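Side-chain contact in xyloglucan-specific endo-beta-1,4-glucanase GH12 (Aspergillus niveus, PDB 4NPR), which probably hydrolyses internal beta-1,4-glucosidic linkages of xyloglucan, retaining the beta configuration and releasing xyloglucan oligosaccharides: residues Q208-S211 and S212-L216. Residues are numbered along the deposited sequence; the frame is centred on the assembly and turned at random.
Sequences QGLS and SDLYL
Ser-211 grips the turn that follows it through its own side chain: the backbone N of Asp-213 donates a hydrogen bond to Ser-211 OG over 3.2 Å, moderately bent at 151° at the hydrogen. Bonding from the amide two residues on to the side-chain oxygen makes this an ST turn. With OG anti to the backbone N (chi1 173°), beside the carbonyl carbon, the hydroxyl is carried forward to the amide of Asp-213, where the chain turns through Ser-212 and Asp-213. Asp-213 CB lies 3.6 Å from the same OG, so the oxygen touches both the amide and the first side-chain carbon of Asp-213. Ser-212, joined directly to Ser-211, forms the bend, and its side chain sets off away from the preceding residues. Beyond the bend, Leu-214 points back at the start of the turn. Its CG, anti to the carbonyl carbon (chi1 -62°), turns the branch back toward Ser-211, and CD1 lies 3.6 Å from Ser-211 O. The same methyl is 3.8 Å from Leu-210 CD1. The two leucines thus meet methyl to methyl, a small apolar contact. This surface turn links helix 198-207 to strand 215-226 of the beta-jelly roll. Leu-210 packs on Leu-204 of the helix, and both leucines rest on Tyr-137 of strand 137-146, while Leu-214 is backbone-bonded to Leu-98 just beyond strand 87-97, the neighbour of strand 215-226 in the sheet.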
loop_
_atom_site.group_PDB
_atom_site.type_symbol
_atom_site.label_atom_id
_atom_site.label_comp_id
_atom_site.label_asym_id
_atom_site.label_seq_id
_atom_site.Cartn_x
_atom_site.Cartn_y
_atom_site.Cartn_z
ATOM N N GLN A 208 12.358 -0.561 17.210
ATOM C CA GLN A 208 10.999 -0.721 17.738
ATOM C C GLN A 208 10.697 -2.167 18.193
ATOM O O GLN A 208 9.529 -2.518 18.353
ATOM C CB GLN A 208 9.975 -0.325 16.652
ATOM C CG GLN A 208 10.176 1.055 16.065
ATOM C CD GLN A 208 9.863 2.166 17.031
ATOM O OE1 GLN A 208 9.223 1.952 18.043
ATOM N NE2 GLN A 208 10.285 3.380 16.690
ATOM N N GLY A 209 11.713 -3.014 18.338
ATOM C CA GLY A 209 11.530 -4.334 18.924
ATOM C C GLY A 209 10.850 -5.366 18.041
ATOM O O GLY A 209 10.412 -6.411 18.523
ATOM N N LEU A 210 10.751 -5.108 16.741
ATOM C CA LEU A 210 10.029 -6.058 15.911
ATOM C C LEU A 210 10.830 -7.354 15.818
ATOM O O LEU A 210 12.041 -7.321 15.651
ATOM C CB LEU A 210 9.766 -5.496 14.517
ATOM C CG LEU A 210 8.904 -6.453 13.699
ATOM C CD1 LEU A 210 7.454 -6.418 14.185
ATOM C CD2 LEU A 210 9.044 -6.115 12.220
ATOM N N SER A 211 10.170 -8.486 15.926
ATOM C CA SER A 211 10.895 -9.746 15.880
ATOM C C SER A 211 11.253 -10.120 14.415
ATOM O O SER A 211 10.422 -9.985 13.511
ATOM C CB SER A 211 10.071 -10.854 16.560
ATOM O OG SER A 211 10.689 -12.117 16.373
ATOM N N SER A 212 12.468 -10.586 14.169
ATOM C CA SER A 212 12.802 -11.064 12.833
ATOM C C SER A 212 12.388 -12.521 12.599
ATOM O O SER A 212 12.484 -13.010 11.469
ATOM C CB SER A 212 14.281 -10.833 12.492
ATOM O OG SER A 212 15.110 -11.475 13.416
ATOM N N ASP A 213 11.884 -13.199 13.628
ATOM C CA ASP A 213 11.391 -14.556 13.436
ATOM C C ASP A 213 10.019 -14.566 12.715
ATOM O O ASP A 213 9.521 -15.620 12.312
ATOM C CB ASP A 213 11.325 -15.303 14.791
ATOM C CG ASP A 213 11.462 -16.833 14.648
ATOM O OD1 ASP A 213 12.043 -17.303 13.648
ATOM O OD2 ASP A 213 11.000 -17.578 15.550
ATOM N N LEU A 214 9.413 -13.402 12.547
ATOM C CA LEU A 214 8.129 -13.318 11.873
ATOM C C LEU A 214 8.301 -13.569 10.388
ATOM O O LEU A 214 9.401 -13.393 9.864
ATOM C CB LEU A 214 7.478 -11.951 12.109
ATOM C CG LEU A 214 7.154 -11.614 13.582
ATOM C CD1 LEU A 214 6.810 -10.133 13.744
ATOM C CD2 LEU A 214 6.027 -12.472 14.168
ATOM N N TYR A 215 7.208 -13.981 9.745
ATOM C CA TYR A 215 7.116 -14.207 8.286
ATOM C C TYR A 215 6.555 -13.011 7.537
ATOM O O TYR A 215 5.502 -12.537 7.878
ATOM C CB TYR A 215 6.181 -15.388 7.971
ATOM C CG TYR A 215 6.721 -16.731 8.386
ATOM C CD1 TYR A 215 6.477 -17.247 9.664
ATOM C CD2 TYR A 215 7.513 -17.487 7.511
ATOM C CE1 TYR A 215 7.007 -18.483 10.052
ATOM C CE2 TYR A 215 8.046 -18.723 7.879
ATOM C CZ TYR A 215 7.801 -19.218 9.145
ATOM O OH TYR A 215 8.323 -20.438 9.496
ATOM N N LEU A 216 7.227 -12.561 6.478
ATOM C CA LEU A 216 6.618 -11.635 5.489
ATOM C C LEU A 216 5.638 -12.423 4.661
ATOM O O LEU A 216 6.069 -13.338 4.022
ATOM C CB LEU A 216 7.708 -11.041 4.569
ATOM C CG LEU A 216 7.352 -10.066 3.424
ATOM C CD1 LEU A 216 6.376 -8.972 3.838
ATOM C CD2 LEU A 216 8.638 -9.416 2.909
#